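Local coordinates for protein cellulase (Bacteroides salanitronis, PDB 6WQY) that probably hydrolyses internal beta-1,4 linkages of cellulose and related plant polysaccharides as a broad-specificity endoglucanase, here represented by its glycoside hydrolase family 5 catalytic domain, at residues 344-349 / 360-365; 308-313 / 326-331; 26-31 / 339-344; 259-264 / 352-357; 163-168 / 216-221. All blocks are in the same frame, centred on the assembly; numbering follows the deposited sequence.

Interaction 1: residues 344-349 / 360-365; sequences YWDAGG and FNHATG
D346 OD1 is gripped by two N-H groups, one from H362 across the contact and one from its own loop. H362 NE2 donates to D346 OD1 over 2.8 Å in a nearly straight bond (166° at the hydrogen). The oxygen lies close to the plane of the imidazole, but the nitrogen stands well above the plane of the carboxylate. The backbone N of G348 reaches D346 OD1 at 2.9 Å, almost along the C-O axis, and closes an Asx turn. D346 CG is anti to its backbone N (chi1 -170°), an orientation that carries the carboxylate across to the 360-365 loop. The other oxygen, D346 OD2, takes a weak 3.5 Å bond from F360 N and is held more firmly by L359 N and the indole N-H of W35. G348 CA lies over one face of the H362 ring, 3.2 Å from NE2, and a CB on this glycine would run into that nitrogen. On the backbone side, a water accepts from H362 N at 2.8 Å and gives a weak bond to G349 O. An alanine in place of D346 would probably leave H362 NE2 and G348 N without their shared acceptor and set the imidazole freer to turn. The second ring nitrogen, H362 ND1, is hydrogen-bonded to Q40 OE1. With oxygen partners at both nitrogens and a buried carboxylate alongside, the histidine may well carry a positive charge, and the pair would then be a charge-assisted link between the 344-349 and 360-365 segments.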
# COMPACT_ATOMS: atom_id res chain seq x y z
N TYR A 344 3.36 6.16 -4.06
CA TYR A 344 2.57 7.39 -4.08
C TYR A 344 1.09 7.07 -4.24
O TYR A 344 0.71 6.22 -5.05
CB TYR A 344 3.09 8.26 -5.25
CG TYR A 344 2.29 9.53 -5.43
CD1 TYR A 344 2.62 10.70 -4.74
CD2 TYR A 344 1.15 9.55 -6.23
CE1 TYR A 344 1.85 11.83 -4.87
CE2 TYR A 344 0.37 10.68 -6.34
CZ TYR A 344 0.73 11.82 -5.66
OH TYR A 344 -0.04 12.96 -5.73
N TRP A 345 0.24 7.77 -3.48
CA TRP A 345 -1.21 7.56 -3.54
C TRP A 345 -1.84 8.42 -4.63
O TRP A 345 -1.94 9.64 -4.49
CB TRP A 345 -1.86 7.90 -2.19
CG TRP A 345 -3.35 7.73 -2.24
CD1 TRP A 345 -4.28 8.70 -2.24
CD2 TRP A 345 -4.06 6.49 -2.37
NE1 TRP A 345 -5.54 8.17 -2.36
CE2 TRP A 345 -5.43 6.80 -2.44
CE3 TRP A 345 -3.67 5.15 -2.41
CZ2 TRP A 345 -6.41 5.82 -2.57
CZ3 TRP A 345 -4.64 4.18 -2.55
CH2 TRP A 345 -5.99 4.52 -2.62
N ASP A 346 -2.31 7.78 -5.70
CA ASP A 346 -2.92 8.48 -6.84
C ASP A 346 -4.39 8.09 -6.93
O ASP A 346 -4.76 7.06 -7.52
CB ASP A 346 -2.16 8.20 -8.14
CG ASP A 346 -2.60 9.08 -9.28
OD1 ASP A 346 -3.82 9.29 -9.44
OD2 ASP A 346 -1.71 9.57 -10.02
N ALA A 347 -5.27 8.94 -6.39
CA ALA A 347 -6.70 8.70 -6.41
C ALA A 347 -7.33 9.08 -7.74
O ALA A 347 -8.52 8.90 -7.91
CB ALA A 347 -7.39 9.48 -5.28
N GLY A 348 -6.56 9.62 -8.68
CA GLY A 348 -7.12 9.95 -9.98
C GLY A 348 -8.14 11.07 -9.86
O GLY A 348 -7.95 12.06 -9.14
N GLY A 349 -9.24 10.91 -10.59
CA GLY A 349 -10.16 12.02 -10.74
C GLY A 349 -9.73 12.92 -11.88
O GLY A 349 -8.93 12.55 -12.75
N PHE A 360 -1.80 11.06 -13.16
CA PHE A 360 -2.19 10.55 -14.46
C PHE A 360 -3.70 10.40 -14.53
O PHE A 360 -4.35 10.06 -13.53
CB PHE A 360 -1.63 9.14 -14.73
CG PHE A 360 -0.14 9.05 -14.69
CD1 PHE A 360 0.51 8.84 -13.49
CD2 PHE A 360 0.61 9.15 -15.84
CE1 PHE A 360 1.89 8.76 -13.43
CE2 PHE A 360 1.99 9.06 -15.80
CZ PHE A 360 2.63 8.86 -14.59
N ASN A 361 -4.27 10.60 -15.72
CA ASN A 361 -5.60 10.09 -15.99
C ASN A 361 -5.52 8.56 -16.00
O ASN A 361 -4.70 7.98 -16.72
CB ASN A 361 -6.11 10.63 -17.33
CG ASN A 361 -7.53 10.21 -17.62
OD1 ASN A 361 -7.79 9.03 -17.84
ND2 ASN A 361 -8.45 11.16 -17.62
N HIS A 362 -6.35 7.90 -15.17
CA HIS A 362 -6.23 6.46 -14.97
C HIS A 362 -6.67 5.64 -16.18
O HIS A 362 -6.39 4.44 -16.22
CB HIS A 362 -7.02 6.02 -13.74
CG HIS A 362 -6.43 6.45 -12.44
ND1 HIS A 362 -6.84 5.89 -11.25
CD2 HIS A 362 -5.49 7.37 -12.11
CE1 HIS A 362 -6.19 6.44 -10.24
NE2 HIS A 362 -5.36 7.34 -10.74
N ALA A 363 -7.33 6.26 -17.15
CA ALA A 363 -7.76 5.56 -18.35
C ALA A 363 -6.93 5.89 -19.57
O ALA A 363 -6.63 4.99 -20.37
CB ALA A 363 -9.23 5.88 -18.65
N THR A 364 -6.53 7.15 -19.77
CA THR A 364 -5.72 7.48 -20.94
C THR A 364 -4.23 7.39 -20.67
O THR A 364 -3.45 7.29 -21.62
CB THR A 364 -6.01 8.91 -21.42
OG1 THR A 364 -5.57 9.82 -20.41
CG2 THR A 364 -7.49 9.11 -21.70
N GLY A 365 -3.81 7.45 -19.42
CA GLY A 365 -2.41 7.48 -19.09
C GLY A 365 -1.73 8.82 -19.27
O GLY A 365 -0.52 8.93 -19.02
O HOH W 1 -8.54 9.32 -14.03

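Interaction 2: residues 308-313 / 326-331; sequences GEMGCV and YYLEYV
L328 CD2 rests on the backbone of the opposing segment, 3.7 Å from G311 CA and 3.8 Å from C312 N. Beside it, M310 reaches the helix with its terminal methyl: M310 CE is 3.8 Å from V331 CG1, and the two side chains run past each other in opposite directions. M310 curls to get there, with CG set between the backbone N and the carbonyl carbon (chi1 50°) and further bends at the next two torsions. Y327 meets the residues that follow. Its CE2 approaches G311 O at 3.6 Å and its CD2 touches C312 CB at 3.8 Å, while C312 SG lies obliquely off the ring, 5.0 Å from the Y327 centroid.

A water bridges backbone and side chain, accepting from G311 N at 3.0 Å and donating to Y327 OH at 2.9 Å. In the next shell, Y327 OH is hydrogen-bonded to D254 O, V331 CG2 sits over one ring face, and W269 meets the ring edge-to-face. L328 also packs on V374 of helix 371-383. Here the helix of a beta-alpha-beta unit packs against the last residue of its own strand, 305-310, and the loop that leaves it, as in the (beta/alpha)8 barrel of family 5 enzymes.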
# COMPACT_ATOMS: atom_id res chain seq x y z
N GLY A 308 3.41 1.54 1.73
CA GLY A 308 2.40 1.21 0.74
C GLY A 308 1.58 2.39 0.27
O GLY A 308 0.98 2.30 -0.81
N GLU A 309 1.52 3.46 1.06
CA GLU A 309 0.87 4.70 0.66
C GLU A 309 1.62 5.87 1.29
O GLU A 309 1.96 5.82 2.49
CB GLU A 309 -0.59 4.78 1.10
CG GLU A 309 -1.48 3.70 0.55
CD GLU A 309 -2.93 3.80 1.00
OE1 GLU A 309 -3.35 4.88 1.49
OE2 GLU A 309 -3.66 2.78 0.84
N MET A 310 1.82 6.93 0.50
CA MET A 310 2.38 8.21 0.92
C MET A 310 1.94 9.21 -0.16
O MET A 310 1.39 8.81 -1.19
CB MET A 310 3.91 8.15 1.09
CG MET A 310 4.67 7.56 -0.07
SD MET A 310 4.88 8.61 -1.52
CE MET A 310 5.93 9.93 -0.87
N GLY A 311 2.16 10.51 0.07
CA GLY A 311 1.89 11.48 -0.97
C GLY A 311 1.51 12.83 -0.41
O GLY A 311 1.56 13.07 0.80
N CYS A 312 1.10 13.72 -1.32
CA CYS A 312 0.73 15.09 -0.96
C CYS A 312 -0.05 15.66 -2.13
O CYS A 312 0.38 15.51 -3.27
CB CYS A 312 2.00 15.93 -0.70
SG CYS A 312 1.69 17.57 -0.07
N VAL A 313 -1.16 16.34 -1.84
CA VAL A 313 -2.02 16.86 -2.90
C VAL A 313 -1.41 18.10 -3.55
O VAL A 313 -0.61 18.84 -2.98
CB VAL A 313 -3.46 17.13 -2.42
CG1 VAL A 313 -4.11 15.85 -1.93
CG2 VAL A 313 -3.50 18.23 -1.35
N TYR A 326 8.98 19.84 -2.56
CA TYR A 326 10.00 19.63 -1.54
C TYR A 326 9.61 18.51 -0.59
O TYR A 326 10.43 17.62 -0.31
CB TYR A 326 10.27 20.95 -0.79
CG TYR A 326 11.12 20.76 0.45
CD1 TYR A 326 12.38 20.17 0.37
CD2 TYR A 326 10.66 21.14 1.70
CE1 TYR A 326 13.14 19.97 1.50
CE2 TYR A 326 11.41 20.94 2.83
CZ TYR A 326 12.66 20.35 2.73
OH TYR A 326 13.44 20.15 3.85
N TYR A 327 8.38 18.53 -0.08
CA TYR A 327 7.91 17.46 0.79
C TYR A 327 8.07 16.09 0.13
O TYR A 327 8.61 15.15 0.73
CB TYR A 327 6.43 17.70 1.15
CG TYR A 327 5.82 16.57 1.95
CD1 TYR A 327 5.92 16.55 3.34
CD2 TYR A 327 5.19 15.51 1.33
CE1 TYR A 327 5.40 15.50 4.08
CE2 TYR A 327 4.66 14.47 2.07
CZ TYR A 327 4.77 14.46 3.43
OH TYR A 327 4.25 13.39 4.13
N LEU A 328 7.59 15.94 -1.11
CA LEU A 328 7.65 14.64 -1.76
C LEU A 328 9.08 14.21 -2.02
O LEU A 328 9.42 13.03 -1.85
CB LEU A 328 6.84 14.69 -3.06
CG LEU A 328 5.33 14.79 -2.88
CD1 LEU A 328 4.66 15.01 -4.21
CD2 LEU A 328 4.76 13.54 -2.22
N GLU A 329 9.94 15.15 -2.43
CA GLU A 329 11.35 14.83 -2.63
C GLU A 329 11.99 14.42 -1.32
O GLU A 329 12.74 13.43 -1.26
CB GLU A 329 12.07 16.02 -3.27
CG GLU A 329 13.43 15.68 -3.87
CD GLU A 329 14.07 16.82 -4.65
OE1 GLU A 329 13.52 17.92 -4.79
OE2 GLU A 329 15.23 16.61 -5.11
N TYR A 330 11.70 15.15 -0.24
CA TYR A 330 12.29 14.85 1.05
C TYR A 330 11.86 13.48 1.55
O TYR A 330 12.69 12.69 2.06
CB TYR A 330 11.90 15.92 2.08
CG TYR A 330 12.73 15.82 3.32
CD1 TYR A 330 12.35 15.01 4.38
CD2 TYR A 330 13.92 16.51 3.43
CE1 TYR A 330 13.13 14.90 5.50
CE2 TYR A 330 14.71 16.41 4.56
CZ TYR A 330 14.31 15.60 5.58
OH TYR A 330 15.09 15.47 6.71
N VAL A 331 10.57 13.16 1.43
CA VAL A 331 10.07 11.89 1.92
C VAL A 331 10.61 10.73 1.08
O VAL A 331 10.94 9.68 1.63
CB VAL A 331 8.53 11.91 1.97
CG1 VAL A 331 7.98 10.53 2.29
CG2 VAL A 331 8.04 12.91 3.00
O HOH W 2 3.72 11.09 2.52

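Interaction 3: residues 26-31 / 339-344; sequences EIAVSL and GMPPFY
A28 and L31 of helix 24-31 make a purely apolar contact with P341, at the lead-in to strand 342-346, the last strand of the barrel. The helix precedes the first barrel strand, 34-37, and so the contact joins the two ends of the barrel sequence on the side where its strands begin. P341 is met by residues three apart on one helix face. A28 CB lies 3.8 Å from P341 CD and also 3.7 Å from G339 O. L31 CB is 3.7 Å from P341 CG, and L31 CD1 touches the same ring carbon at 3.8 Å. L31 CG stands beside the backbone N and anti to the carbonyl carbon (chi1 -76°), and chi2 (155°) then sets the methyls. L31 CD2 comes to the edge of the F343 ring, 4.3 Å from F343 CZ.

Local bonds shape both partners. G339, with positive phi, is the C-prime residue of the Schellman motif that ends helix 318-337, and it turns the chain toward the strand. On the helix, S30 OG donates to I27 O at 2.8 Å, an oxygen that also takes L31 N, and L31 O is hydrogen-bonded to S74 OG.

No hydrogen bond crosses between the segments. P341 has no N-H to offer and turns ring methylenes to the helix, while its backbone pairs with I307; shape and exclusion of water, with no directional bond, therefore hold this junction.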
# COMPACT_ATOMS: atom_id res chain seq x y z
N GLU A 26 18.17 -4.80 -0.65
CA GLU A 26 18.08 -5.36 -1.99
C GLU A 26 16.64 -5.52 -2.44
O GLU A 26 16.30 -5.29 -3.61
CB GLU A 26 18.80 -6.71 -2.03
CG GLU A 26 20.31 -6.62 -2.04
CD GLU A 26 20.83 -5.91 -3.28
OE1 GLU A 26 20.92 -4.67 -3.26
OE2 GLU A 26 21.13 -6.60 -4.27
N ILE A 27 15.77 -5.95 -1.54
CA ILE A 27 14.35 -6.03 -1.86
C ILE A 27 13.82 -4.65 -2.20
O ILE A 27 13.07 -4.47 -3.17
CB ILE A 27 13.60 -6.72 -0.70
CG1 ILE A 27 14.06 -8.17 -0.60
CG2 ILE A 27 12.10 -6.61 -0.90
CD1 ILE A 27 13.66 -8.85 0.69
N ALA A 28 14.24 -3.64 -1.44
CA ALA A 28 13.81 -2.27 -1.71
C ALA A 28 14.27 -1.80 -3.09
O ALA A 28 13.50 -1.14 -3.80
CB ALA A 28 14.30 -1.32 -0.63
N VAL A 29 15.51 -2.11 -3.48
CA VAL A 29 15.97 -1.73 -4.81
C VAL A 29 15.06 -2.33 -5.88
O VAL A 29 14.71 -1.66 -6.85
CB VAL A 29 17.44 -2.17 -5.03
CG1 VAL A 29 17.82 -2.14 -6.52
CG2 VAL A 29 18.38 -1.30 -4.22
N SER A 30 14.67 -3.59 -5.71
CA SER A 30 13.87 -4.24 -6.74
C SER A 30 12.50 -3.61 -6.86
O SER A 30 11.89 -3.65 -7.94
CB SER A 30 13.76 -5.75 -6.48
OG SER A 30 12.81 -6.06 -5.47
N LEU A 31 11.97 -3.04 -5.77
CA LEU A 31 10.66 -2.39 -5.78
C LEU A 31 10.71 -0.94 -6.23
O LEU A 31 9.68 -0.41 -6.68
CB LEU A 31 10.00 -2.52 -4.40
CG LEU A 31 9.43 -3.92 -4.13
CD1 LEU A 31 9.36 -4.21 -2.65
CD2 LEU A 31 8.07 -4.09 -4.80
N GLY A 339 15.51 2.49 3.89
CA GLY A 339 15.34 1.12 3.46
C GLY A 339 13.97 0.69 2.99
O GLY A 339 13.72 -0.52 2.91
N MET A 340 13.08 1.62 2.64
CA MET A 340 11.70 1.28 2.30
C MET A 340 11.29 1.87 0.95
O MET A 340 11.50 3.07 0.72
CB MET A 340 10.76 1.84 3.38
CG MET A 340 10.96 1.20 4.74
SD MET A 340 9.97 1.98 6.03
CE MET A 340 10.96 3.44 6.35
N PRO A 341 10.72 1.08 0.04
CA PRO A 341 10.19 1.66 -1.20
C PRO A 341 8.89 2.40 -0.92
O PRO A 341 8.01 1.87 -0.24
CB PRO A 341 9.93 0.44 -2.09
CG PRO A 341 9.81 -0.72 -1.16
CD PRO A 341 10.65 -0.40 0.06
N PRO A 342 8.75 3.64 -1.44
CA PRO A 342 7.50 4.39 -1.25
C PRO A 342 6.57 4.25 -2.44
O PRO A 342 7.02 4.26 -3.60
CB PRO A 342 8.01 5.83 -1.12
CG PRO A 342 9.19 5.87 -2.08
CD PRO A 342 9.82 4.48 -2.02
N PHE A 343 5.26 4.16 -2.16
CA PHE A 343 4.22 4.07 -3.18
C PHE A 343 3.32 5.30 -3.06
O PHE A 343 2.59 5.45 -2.07
CB PHE A 343 3.38 2.80 -3.00
CG PHE A 343 4.09 1.53 -3.43
CD1 PHE A 343 5.16 1.03 -2.69
CD2 PHE A 343 3.68 0.85 -4.55
CE1 PHE A 343 5.82 -0.14 -3.10
CE2 PHE A 343 4.32 -0.32 -4.96
CZ PHE A 343 5.38 -0.81 -4.23
N TYR A 344 3.36 6.16 -4.06
CA TYR A 344 2.57 7.39 -4.08
C TYR A 344 1.09 7.07 -4.24
O TYR A 344 0.71 6.22 -5.05
CB TYR A 344 3.09 8.26 -5.25
CG TYR A 344 2.29 9.53 -5.43
CD1 TYR A 344 2.62 10.70 -4.74
CD2 TYR A 344 1.15 9.55 -6.23
CE1 TYR A 344 1.85 11.83 -4.87
CE2 TYR A 344 0.37 10.68 -6.34
CZ TYR A 344 0.73 11.82 -5.66
OH TYR A 344 -0.04 12.96 -5.73

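Interaction 4: residues 259-264 / 352-357; sequences TENADN and TGTQSW
N261 and N264 both carry CG anti to the backbone N (chi1 -166° and -160°), and their two amides meet near T354. N261 has positive phi, as the first residue to leave helical angles after helix 256-259, and it begins a type I turn that N264 closes with its backbone N on N261 O. Across the contact, N261 ND2 donates to T354 O at 3.0 Å, almost straight at 173°, and the carbonyl oxygen lies in the plane of the amide. The second N-H of the same nitrogen goes to N264 OD1, also at 3.0 Å. One amide nitrogen thus serves both its own turn and the opposite loop, and its rotation is fixed by two acceptors. A water reinforces the join: it donates to N261 O at 2.7 Å and lies 2.7 Å from T354 OG1.

Toward the barrel, the extended chain of E260 crosses W357 at about a right angle. E260 OE2 sits at the indole edge, 3.7 Å from W357 CZ2. A second water spans the pair, giving a hydrogen to E260 OE2 at 2.9 Å and taking one from W357 NE1 at 3.1 Å. Farther round the indole, W357 CH2 approaches T259 O at 3.8 Å.

The loops that meet follow the sixth and eighth barrel strands, 246-251 and 342-346. The loop that follows the seventh, 305-310, pairs with both through the backbone, V313 with T259 and H314 with S356, while W357 packs edge-to-face on W345, whose strand 342-346 leads toward helix 371-383.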
# COMPACT_ATOMS: atom_id res chain seq x y z
N THR A 259 -0.77 17.10 4.01
CA THR A 259 -0.66 16.31 2.79
C THR A 259 -2.00 16.13 2.09
O THR A 259 -2.02 16.04 0.86
CB THR A 259 0.01 14.97 3.07
OG1 THR A 259 -0.75 14.28 4.07
CG2 THR A 259 1.45 15.15 3.52
N GLU A 260 -3.11 16.08 2.82
CA GLU A 260 -4.42 16.00 2.19
C GLU A 260 -5.14 17.35 2.16
O GLU A 260 -6.15 17.48 1.46
CB GLU A 260 -5.30 14.94 2.86
CG GLU A 260 -6.58 14.67 2.09
CD GLU A 260 -7.20 13.33 2.39
OE1 GLU A 260 -7.21 12.94 3.56
OE2 GLU A 260 -7.67 12.66 1.45
N ASN A 261 -4.67 18.34 2.91
CA ASN A 261 -5.16 19.71 2.79
C ASN A 261 -6.65 19.83 3.11
O ASN A 261 -7.39 20.56 2.45
CB ASN A 261 -4.87 20.28 1.40
CG ASN A 261 -5.05 21.79 1.33
OD1 ASN A 261 -4.75 22.51 2.28
ND2 ASN A 261 -5.53 22.28 0.19
N ALA A 262 -7.11 19.14 4.16
CA ALA A 262 -8.54 19.05 4.43
C ALA A 262 -9.19 20.42 4.55
O ALA A 262 -10.14 20.74 3.82
CB ALA A 262 -8.79 18.22 5.70
N ASP A 263 -8.72 21.25 5.48
CA ASP A 263 -9.35 22.53 5.75
C ASP A 263 -8.76 23.68 4.93
O ASP A 263 -9.06 24.84 5.21
CB ASP A 263 -9.29 22.86 7.24
CG ASP A 263 -10.45 23.74 7.70
OD1 ASP A 263 -11.53 23.69 7.06
OD2 ASP A 263 -10.29 24.48 8.69
N ASN A 264 -7.94 23.36 3.93
CA ASN A 264 -7.38 24.34 2.99
C ASN A 264 -6.77 25.54 3.72
O ASN A 264 -6.97 26.70 3.35
CB ASN A 264 -8.42 24.79 1.96
CG ASN A 264 -7.79 25.40 0.72
OD1 ASN A 264 -6.72 24.98 0.29
ND2 ASN A 264 -8.45 26.40 0.15
N THR A 352 -8.77 18.56 -10.63
CA THR A 352 -9.22 19.89 -10.24
C THR A 352 -9.40 19.94 -8.73
O THR A 352 -9.38 18.92 -8.03
CB THR A 352 -10.55 20.26 -10.90
OG1 THR A 352 -11.59 19.42 -10.39
CG2 THR A 352 -10.46 20.10 -12.41
N GLY A 353 -9.56 21.15 -8.21
CA GLY A 353 -9.84 21.34 -6.81
C GLY A 353 -8.59 21.40 -5.97
O GLY A 353 -7.45 21.45 -6.47
N THR A 354 -8.80 21.41 -4.66
CA THR A 354 -7.75 21.66 -3.69
C THR A 354 -7.27 20.39 -2.99
O THR A 354 -6.46 20.48 -2.07
CB THR A 354 -8.22 22.67 -2.65
OG1 THR A 354 -9.36 22.15 -1.94
CG2 THR A 354 -8.60 23.99 -3.31
N GLN A 355 -7.75 19.22 -3.41
CA GLN A 355 -7.35 17.97 -2.76
C GLN A 355 -7.08 16.90 -3.80
O GLN A 355 -7.48 15.74 -3.63
CB GLN A 355 -8.41 17.50 -1.77
CG GLN A 355 -8.65 18.45 -0.60
CD GLN A 355 -9.54 17.84 0.47
OE1 GLN A 355 -9.05 17.35 1.48
NE2 GLN A 355 -10.84 17.86 0.23
N SER A 356 -6.42 17.26 -4.90
CA SER A 356 -6.18 16.32 -5.99
C SER A 356 -4.83 15.64 -5.82
O SER A 356 -3.78 16.30 -5.78
CB SER A 356 -6.23 17.00 -7.35
OG SER A 356 -5.91 16.05 -8.36
N TRP A 357 -4.87 14.31 -5.77
CA TRP A 357 -3.69 13.47 -5.74
C TRP A 357 -3.25 13.05 -7.14
O TRP A 357 -2.20 12.41 -7.28
CB TRP A 357 -3.97 12.17 -4.97
CG TRP A 357 -4.49 12.33 -3.58
CD1 TRP A 357 -5.80 12.47 -3.20
CD2 TRP A 357 -3.73 12.32 -2.37
NE1 TRP A 357 -5.89 12.56 -1.84
CE2 TRP A 357 -4.64 12.47 -1.30
CE3 TRP A 357 -2.37 12.20 -2.08
CZ2 TRP A 357 -4.24 12.51 0.03
CZ3 TRP A 357 -1.98 12.23 -0.75
CH2 TRP A 357 -2.91 12.39 0.28
O HOH W 3 -8.67 13.70 -1.05
O HOH W 4 -9.24 21.57 0.74

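Interaction 5: residues 163-168 / 216-221; sequences KGNFLV and TRYLGV
R217 spends its guanidinium on three backbone carbonyls of the 163-168 segment, all near the plane of the group. R217 NH2 donates to K163 O at 2.8 Å, while NH1 gives to G164 O at 2.9 Å and to L167 O at 3.0 Å, the last nearly straight (165°). A bend at the third torsion (chi3 -53°) swings NE aside, where N214 OD1 takes it. G164 O also accepts L167 N from the opposite face of its plane, closing a type I turn. A leucine in place of R217 would probably leave K163 O without its donor and the turn less firmly tied to the next strand.

The turn leads into strand 167-170 and R217 stands just before strand 219-222, so the contact joins the entrances of two adjacent parallel strands of the (beta/alpha)8 barrel.

A longer bond comes from the 163-168 side: N165 ND2 reaches T216 O at 3.2 Å from above the carbonyl plane. Two waters add bridges, one donating to N165 O and L167 O and accepting from Y218 N, the other linking N165 OD1 with T216 OG1. V168 CG2 lies 4.2 Å from Y218 CB, an apolar contact; separately, V168 CA makes a CA-H...O contact with Y218 O at 3.4 Å.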
# COMPACT_ATOMS: atom_id res chain seq x y z
N LYS A 163 1.98 -16.80 -11.94
CA LYS A 163 2.72 -15.55 -12.03
C LYS A 163 4.00 -15.60 -11.21
O LYS A 163 4.03 -16.15 -10.11
CB LYS A 163 1.85 -14.39 -11.53
CG LYS A 163 0.57 -14.20 -12.31
CD LYS A 163 0.80 -13.98 -13.80
CE LYS A 163 -0.48 -13.53 -14.48
NZ LYS A 163 -0.29 -13.33 -15.94
N GLY A 164 5.05 -15.01 -11.75
CA GLY A 164 6.32 -14.90 -11.06
C GLY A 164 6.31 -13.84 -9.99
O GLY A 164 5.29 -13.25 -9.62
N ASN A 165 7.52 -13.57 -9.48
CA ASN A 165 7.66 -12.73 -8.30
C ASN A 165 7.58 -11.23 -8.61
O ASN A 165 7.75 -10.43 -7.68
CB ASN A 165 8.93 -13.08 -7.53
CG ASN A 165 8.72 -14.26 -6.58
OD1 ASN A 165 7.60 -14.79 -6.46
ND2 ASN A 165 9.77 -14.66 -5.88
N PHE A 166 7.21 -10.83 -9.83
CA PHE A 166 6.77 -9.45 -10.02
C PHE A 166 5.53 -9.17 -9.18
O PHE A 166 5.25 -8.00 -8.86
CB PHE A 166 6.49 -9.12 -11.50
CG PHE A 166 5.13 -9.55 -11.99
CD1 PHE A 166 4.91 -10.84 -12.44
CD2 PHE A 166 4.07 -8.65 -11.99
CE1 PHE A 166 3.66 -11.23 -12.87
CE2 PHE A 166 2.82 -9.05 -12.41
CZ PHE A 166 2.61 -10.35 -12.86
N LEU A 167 4.74 -10.21 -8.87
CA LEU A 167 3.44 -10.06 -8.23
C LEU A 167 3.56 -10.38 -6.75
O LEU A 167 4.00 -11.47 -6.36
CB LEU A 167 2.42 -10.96 -8.90
CG LEU A 167 1.01 -10.91 -8.30
CD1 LEU A 167 0.38 -9.52 -8.37
CD2 LEU A 167 0.12 -11.93 -9.03
N VAL A 168 3.13 -9.41 -5.94
CA VAL A 168 3.11 -9.46 -4.48
C VAL A 168 1.66 -9.50 -4.01
O VAL A 168 0.81 -8.81 -4.58
CB VAL A 168 3.80 -8.19 -3.93
CG1 VAL A 168 3.68 -8.08 -2.41
CG2 VAL A 168 5.25 -8.11 -4.36
N THR A 216 7.09 -19.20 -2.65
CA THR A 216 8.25 -18.32 -2.57
C THR A 216 7.93 -16.88 -2.97
O THR A 216 8.86 -16.08 -3.15
CB THR A 216 9.41 -18.87 -3.41
OG1 THR A 216 8.94 -19.20 -4.73
CG2 THR A 216 10.00 -20.12 -2.78
N ARG A 217 6.66 -16.54 -3.12
CA ARG A 217 6.23 -15.20 -3.48
C ARG A 217 6.47 -14.23 -2.32
O ARG A 217 6.31 -14.59 -1.16
CB ARG A 217 4.74 -15.22 -3.81
CG ARG A 217 4.19 -13.92 -4.39
CD ARG A 217 2.74 -14.01 -4.80
NE ARG A 217 2.47 -15.13 -5.69
CZ ARG A 217 2.86 -15.20 -6.96
NH1 ARG A 217 3.53 -14.20 -7.52
NH2 ARG A 217 2.59 -16.30 -7.67
N TYR A 218 6.84 -12.98 -2.64
CA TYR A 218 6.91 -11.95 -1.61
C TYR A 218 5.50 -11.52 -1.22
O TYR A 218 4.63 -11.33 -2.07
CB TYR A 218 7.69 -10.72 -2.10
CG TYR A 218 9.16 -10.98 -2.37
CD1 TYR A 218 9.56 -11.60 -3.53
CD2 TYR A 218 10.14 -10.63 -1.45
CE1 TYR A 218 10.90 -11.85 -3.78
CE2 TYR A 218 11.47 -10.88 -1.68
CZ TYR A 218 11.86 -11.48 -2.86
OH TYR A 218 13.18 -11.75 -3.13
N LEU A 219 5.28 -11.40 0.09
CA LEU A 219 3.99 -11.03 0.64
C LEU A 219 4.15 -9.82 1.55
O LEU A 219 5.18 -9.66 2.23
CB LEU A 219 3.40 -12.17 1.47
CG LEU A 219 3.40 -13.55 0.81
CD1 LEU A 219 2.83 -14.59 1.77
CD2 LEU A 219 2.62 -13.56 -0.50
N GLY A 220 3.12 -8.97 1.57
CA GLY A 220 3.07 -7.83 2.48
C GLY A 220 2.08 -8.09 3.61
O GLY A 220 1.00 -8.62 3.38
N VAL A 221 2.47 -7.70 4.82
CA VAL A 221 1.65 -7.86 6.02
C VAL A 221 1.68 -6.58 6.82
O VAL A 221 2.77 -6.07 7.12
CB VAL A 221 2.10 -9.09 6.85
CG1 VAL A 221 1.60 -10.37 6.19
CG2 VAL A 221 3.61 -9.13 7.02
O HOH W 5 6.61 -11.52 -5.26
O HOH W 6 7.73 -17.46 -6.36

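In the fold
From the N terminus, interaction 3 opens first, at helix 24-31, and closes only at 339-344, bringing the start of the barrel sequence to its last strand. Interaction 5 is nested within that span, joining the neighbouring strands 167-170 and 219-222, and touches interaction 3 where I27 meets Y218. Interaction 4 opens at 259-264 and closes at 352-357, so it crosses interaction 3. Interaction 2 lies inside the loops of both, seating helix 318-337 on strand 305-310. Interaction 1 starts at 344, the residue it shares with interaction 3, and crosses interaction 4 before closing at 360-365. Interactions 1, 2 and 4 touch one another, linking the last two strands to the loops beyond them.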